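Local coordinates for protein short chain dehydrogenase (Rhodopseudomonas palustris, PDB 3H7A) that is probably an NAD(P)-dependent oxidoreductase of the short-chain dehydrogenase/reductase family, with its substrate not established, at residues Arg108-Val120 against Ala154-Ala166. Residues are numbered along the deposited sequence; the frame is centred on the assembly and turned at random. Where two conformers were deposited one is given.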
loop_
_atom_site.group_PDB
_atom_site.type_symbol
_atom_site.label_atom_id
_atom_site.label_comp_id
_atom_site.label_asym_id
_atom_site.label_seq_id
_atom_site.Cartn_x
_atom_site.Cartn_y
_atom_site.Cartn_z
ATOM N N ARG B 108 -16.323 -12.287 -17.085
ATOM C CA ARG B 108 -17.402 -11.305 -17.314
ATOM C C ARG B 108 -18.447 -11.318 -16.194
ATOM O O ARG B 108 -18.842 -10.255 -15.695
ATOM C CB ARG B 108 -18.107 -11.574 -18.646
ATOM C CG ARG B 108 -18.200 -10.375 -19.591
ATOM C CD ARG B 108 -19.393 -9.445 -19.368
ATOM N NE ARG B 108 -19.267 -8.252 -20.216
ATOM C CZ ARG B 108 -20.119 -7.230 -20.245
ATOM N NH1 ARG B 108 -19.886 -6.199 -21.052
ATOM N NH2 ARG B 108 -21.197 -7.230 -19.470
ATOM N N LYS B 109 -18.904 -12.522 -15.822
ATOM C CA LYS B 109 -19.944 -12.735 -14.786
ATOM C C LYS B 109 -19.504 -12.244 -13.416
ATOM O O LYS B 109 -20.298 -11.623 -12.696
ATOM C CB LYS B 109 -20.341 -14.219 -14.674
ATOM C CG LYS B 109 -21.554 -14.547 -13.754
ATOM C CD LYS B 109 -21.765 -16.080 -13.520
ATOM C CE LYS B 109 -21.358 -16.574 -12.101
ATOM N NZ LYS B 109 -19.903 -16.932 -11.896
ATOM N N VAL B 110 -18.256 -12.541 -13.046
ATOM C CA VAL B 110 -17.719 -12.080 -11.760
ATOM C C VAL B 110 -17.627 -10.550 -11.741
ATOM O O VAL B 110 -18.015 -9.918 -10.759
ATOM C CB VAL B 110 -16.380 -12.774 -11.421
ATOM C CG1 VAL B 110 -15.694 -12.121 -10.240
ATOM C CG2 VAL B 110 -16.660 -14.229 -11.114
ATOM N N TRP B 111 -17.185 -9.947 -12.845
ATOM C CA TRP B 111 -17.227 -8.498 -12.948
ATOM C C TRP B 111 -18.651 -7.903 -12.860
ATOM O O TRP B 111 -18.875 -6.908 -12.147
ATOM C CB TRP B 111 -16.561 -8.043 -14.233
ATOM C CG TRP B 111 -16.667 -6.561 -14.439
ATOM C CD1 TRP B 111 -15.893 -5.596 -13.858
ATOM C CD2 TRP B 111 -17.602 -5.873 -15.284
ATOM N NE1 TRP B 111 -16.294 -4.348 -14.281
ATOM C CE2 TRP B 111 -17.332 -4.488 -15.162
ATOM C CE3 TRP B 111 -18.638 -6.294 -16.137
ATOM C CZ2 TRP B 111 -18.048 -3.517 -15.869
ATOM C CZ3 TRP B 111 -19.355 -5.330 -16.841
ATOM C CH2 TRP B 111 -19.053 -3.953 -16.700
ATOM N N GLU B 112 -19.607 -8.504 -13.574
ATOM C CA GLU B 112 -20.997 -8.022 -13.563
ATOM C C GLU B 112 -21.591 -8.035 -12.160
ATOM O O GLU B 112 -22.260 -7.089 -11.758
ATOM C CB GLU B 112 -21.893 -8.843 -14.494
ATOM C CG GLU B 112 -21.562 -8.720 -15.983
ATOM C CD GLU B 112 -22.459 -9.590 -16.869
ATOM O OE1 GLU B 112 -23.143 -10.515 -16.360
ATOM O OE2 GLU B 112 -22.474 -9.337 -18.087
ATOM N N MET B 113 -21.300 -9.105 -11.428
ATOM C CA MET B 113 -21.861 -9.334 -10.097
ATOM C C MET B 113 -21.149 -8.504 -9.015
ATOM O O MET B 113 -21.802 -7.846 -8.207
ATOM C CB MET B 113 -21.803 -10.843 -9.783
ATOM C CG MET B 113 -22.548 -11.325 -8.535
ATOM S SD MET B 113 -24.281 -11.857 -8.714
ATOM C CE MET B 113 -25.143 -10.299 -8.664
ATOM N N ALA B 114 -19.815 -8.537 -9.010
ATOM C CA ALA B 114 -19.010 -7.971 -7.914
ATOM C C ALA B 114 -18.482 -6.549 -8.105
ATOM O O ALA B 114 -17.977 -5.947 -7.162
ATOM C CB ALA B 114 -17.843 -8.909 -7.604
ATOM N N CYS B 115 -18.557 -6.032 -9.323
ATOM C CA CYS B 115 -17.981 -4.739 -9.616
ATOM C C CYS B 115 -18.972 -3.783 -10.297
ATOM O O CYS B 115 -19.228 -2.686 -9.796
ATOM C CB CYS B 115 -16.736 -4.902 -10.481
ATOM S SG CYS B 115 -16.006 -3.277 -10.829
ATOM N N TRP B 116 -19.514 -4.227 -11.432
ATOM C CA TRP B 116 -20.524 -3.508 -12.202
ATOM C C TRP B 116 -21.730 -3.229 -11.328
ATOM O O TRP B 116 -22.180 -2.100 -11.225
ATOM C CB TRP B 116 -20.924 -4.341 -13.427
ATOM C CG TRP B 116 -22.226 -3.937 -14.087
ATOM C CD1 TRP B 116 -23.412 -4.620 -14.059
ATOM C CD2 TRP B 116 -22.459 -2.760 -14.875
ATOM N NE1 TRP B 116 -24.369 -3.935 -14.775
ATOM C CE2 TRP B 116 -23.809 -2.794 -15.286
ATOM C CE3 TRP B 116 -21.658 -1.683 -15.270
ATOM C CZ2 TRP B 116 -24.373 -1.791 -16.069
ATOM C CZ3 TRP B 116 -22.216 -0.691 -16.054
ATOM C CH2 TRP B 116 -23.566 -0.750 -16.444
ATOM N N ALA B 117 -22.201 -4.255 -10.640
ATOM C CA ALA B 117 -23.360 -4.109 -9.769
ATOM C C ALA B 117 -23.120 -3.081 -8.674
ATOM O O ALA B 117 -24.040 -2.351 -8.284
ATOM C CB ALA B 117 -23.705 -5.429 -9.172
ATOM N N GLY B 118 -21.879 -3.013 -8.193
ATOM C CA GLY B 118 -21.483 -2.064 -7.176
ATOM C C GLY B 118 -21.429 -0.659 -7.694
ATOM O O GLY B 118 -21.822 0.266 -6.998
ATOM N N PHE B 119 -20.921 -0.499 -8.911
ATOM C CA PHE B 119 -20.903 0.811 -9.558
ATOM C C PHE B 119 -22.317 1.362 -9.717
ATOM O O PHE B 119 -22.556 2.536 -9.444
ATOM C CB PHE B 119 -20.203 0.742 -10.920
ATOM C CG PHE B 119 -20.503 1.928 -11.820
ATOM C CD1 PHE B 119 -19.974 3.180 -11.539
ATOM C CD2 PHE B 119 -21.311 1.775 -12.939
ATOM C CE1 PHE B 119 -20.245 4.271 -12.356
ATOM C CE2 PHE B 119 -21.601 2.859 -13.763
ATOM C CZ PHE B 119 -21.064 4.108 -13.469
ATOM N N VAL B 120 -23.247 0.514 -10.150
ATOM C CA VAL B 120 -24.603 0.972 -10.435
ATOM C C VAL B 120 -25.305 1.302 -9.133
ATOM O O VAL B 120 -25.893 2.380 -9.011
ATOM C CB VAL B 120 -25.405 -0.019 -11.308
ATOM C CG1 VAL B 120 -26.842 0.469 -11.520
ATOM C CG2 VAL B 120 -24.706 -0.202 -12.669
ATOM N N ALA B 154 -9.986 -13.524 -11.926
ATOM C CA ALA B 154 -11.342 -13.011 -12.136
ATOM C C ALA B 154 -11.903 -12.309 -10.901
ATOM O O ALA B 154 -12.468 -11.220 -11.011
ATOM C CB ALA B 154 -12.299 -14.112 -12.622
ATOM N N PHE B 155 -11.779 -12.952 -9.744
ATOM C CA PHE B 155 -12.317 -12.405 -8.496
ATOM C C PHE B 155 -11.593 -11.133 -8.018
ATOM O O PHE B 155 -12.238 -10.131 -7.685
ATOM C CB PHE B 155 -12.309 -13.491 -7.411
ATOM C CG PHE B 155 -12.998 -13.097 -6.128
ATOM C CD1 PHE B 155 -14.296 -12.607 -6.132
ATOM C CD2 PHE B 155 -12.346 -13.230 -4.906
ATOM C CE1 PHE B 155 -14.934 -12.247 -4.933
ATOM C CE2 PHE B 155 -12.975 -12.871 -3.701
ATOM C CZ PHE B 155 -14.279 -12.391 -3.719
ATOM N N ALA B 156 -10.259 -11.167 -7.990
ATOM C CA ALA B 156 -9.477 -10.021 -7.579
ATOM C C ALA B 156 -9.690 -8.853 -8.558
ATOM O O ALA B 156 -9.749 -7.700 -8.130
ATOM C CB ALA B 156 -7.993 -10.379 -7.472
ATOM N N SER B 157 -9.850 -9.141 -9.848
ATOM C CA SER B 157 -10.053 -8.043 -10.821
ATOM C C SER B 157 -11.308 -7.255 -10.501
ATOM O O SER B 157 -11.301 -6.017 -10.475
ATOM C CB SER B 157 -10.139 -8.556 -12.243
ATOM O OG SER B 157 -10.209 -7.455 -13.129
ATOM N N ALA B 158 -12.380 -7.987 -10.223
ATOM C CA ALA B 158 -13.648 -7.374 -9.853
ATOM C C ALA B 158 -13.591 -6.703 -8.477
ATOM O O ALA B 158 -14.179 -5.638 -8.303
ATOM C CB ALA B 158 -14.761 -8.408 -9.895
ATOM N N LYS B 159 -12.919 -7.316 -7.495
ATOM C CA LYS B 159 -12.794 -6.689 -6.155
ATOM C C LYS B 159 -11.925 -5.409 -6.134
ATOM O O LYS B 159 -12.301 -4.416 -5.503
ATOM C CB LYS B 159 -12.347 -7.688 -5.070
ATOM C CG LYS B 159 -13.257 -8.901 -4.901
ATOM C CD LYS B 159 -14.708 -8.561 -4.517
ATOM C CE LYS B 159 -14.808 -7.846 -3.212
ATOM N NZ LYS B 159 -16.236 -7.772 -2.782
ATOM N N PHE B 160 -10.802 -5.438 -6.850
ATOM C CA PHE B 160 -9.955 -4.258 -7.059
ATOM C C PHE B 160 -10.795 -3.190 -7.741
ATOM O O PHE B 160 -10.789 -2.029 -7.332
ATOM C CB PHE B 160 -8.790 -4.594 -7.978
ATOM C CG PHE B 160 -7.539 -5.052 -7.278
ATOM C CD1 PHE B 160 -7.541 -6.173 -6.445
ATOM C CD2 PHE B 160 -6.322 -4.438 -7.564
ATOM C CE1 PHE B 160 -6.352 -6.611 -5.868
ATOM C CE2 PHE B 160 -5.161 -4.864 -6.987
ATOM C CZ PHE B 160 -5.170 -5.974 -6.157
ATOM N N GLY B 161 -11.533 -3.604 -8.770
ATOM C CA GLY B 161 -12.413 -2.704 -9.526
ATOM C C GLY B 161 -13.435 -2.035 -8.627
ATOM O O GLY B 161 -13.650 -0.825 -8.723
ATOM N N LEU B 162 -14.058 -2.813 -7.736
ATOM C CA LEU B 162 -15.002 -2.242 -6.754
ATOM C C LEU B 162 -14.323 -1.222 -5.797
ATOM O O LEU B 162 -14.889 -0.160 -5.464
ATOM C CB LEU B 162 -15.690 -3.369 -5.942
ATOM C CG LEU B 162 -16.822 -2.874 -5.025
ATOM C CD1 LEU B 162 -17.977 -2.374 -5.862
ATOM C CD2 LEU B 162 -17.284 -3.971 -4.057
ATOM N N ARG B 163 -13.110 -1.551 -5.352
ATOM C CA ARG B 163 -12.344 -0.680 -4.461
ATOM C C ARG B 163 -12.072 0.668 -5.128
ATOM O O ARG B 163 -12.275 1.718 -4.517
ATOM C CB ARG B 163 -11.027 -1.362 -4.065
ATOM C CG ARG B 163 -10.226 -0.587 -3.050
ATOM C CD ARG B 163 -9.013 -1.390 -2.633
ATOM N NE ARG B 163 -8.332 -0.703 -1.540
ATOM C CZ ARG B 163 -7.120 -0.174 -1.630
ATOM N NH1 ARG B 163 -6.436 -0.252 -2.767
ATOM N NH2 ARG B 163 -6.590 0.425 -0.573
ATOM N N ALA B 164 -11.648 0.649 -6.390
ATOM C CA ALA B 164 -11.471 1.921 -7.125
ATOM C C ALA B 164 -12.737 2.761 -7.224
ATOM O O ALA B 164 -12.676 4.003 -7.145
ATOM C CB ALA B 164 -10.973 1.654 -8.485
ATOM N N VAL B 165 -13.870 2.098 -7.441
ATOM C CA VAL B 165 -15.149 2.792 -7.586
ATOM C C VAL B 165 -15.429 3.500 -6.266
ATOM O O VAL B 165 -15.719 4.699 -6.251
ATOM C CB VAL B 165 -16.297 1.816 -8.011
ATOM C CG1 VAL B 165 -17.680 2.422 -7.777
ATOM C CG2 VAL B 165 -16.156 1.413 -9.473
ATOM N N ALA B 166 -15.282 2.757 -5.166
ATOM C CA ALA B 166 -15.423 3.296 -3.810
ATOM C C ALA B 166 -14.490 4.482 -3.549
ATOM O O ALA B 166 -14.957 5.519 -3.099
ATOM C CB ALA B 166 -15.228 2.198 -2.763
HETATM O O HOH W 1 -18.233 -7.165 -4.703
#
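Residues Arg108-Val120 and Ala154-Ala166 are helices running side by side in the same direction, their axes 7.9 Å apart at an angle of 6°. Ala158 is a knob in a hole made by Val110, Trp111, Ala114 and Cys115. Its CB lies 3.9 Å from Ala114 CB and 3.7 Å from Val110 O. The small side chains of Ala114, Cys115 and Ala158 let the backbones come close, with Trp111 CA and Ala158 CA 4.9 Å apart. At one end Val110 CG1, anti to its own N (chi1 169°), reaches Ala154 O at 3.4 Å and meets the edge of the Phe155 ring. Further along, Cys115 SG lies against the backbone of Gly161 and Leu162, 3.6 Å from Gly161 C. Leu162 packs around Ala114 O and sets CD1 3.8 Å from Gly118 CA, where a CB would clash. Replacing Leu162 by alanine would probably open a gap beside Gly118. At the far end Val165 CG1 meets Phe119 CA and lies at the edge of its ring. A water lies between Ala114 O and Lys159 NZ, 2.8 Å from each; Lys159 NZ also bonds Thr140 O. Ser157 OG bonds Gly161 O of a second subunit, and the reverse pair forms too. Helices 104-132 and 153-173, with their copies there, are consistent with the four-helix interface of short-chain dehydrogenases. Lys159 probably matches the lysine of the family's YxxxK motif, with Phe155 at the tyrosine position.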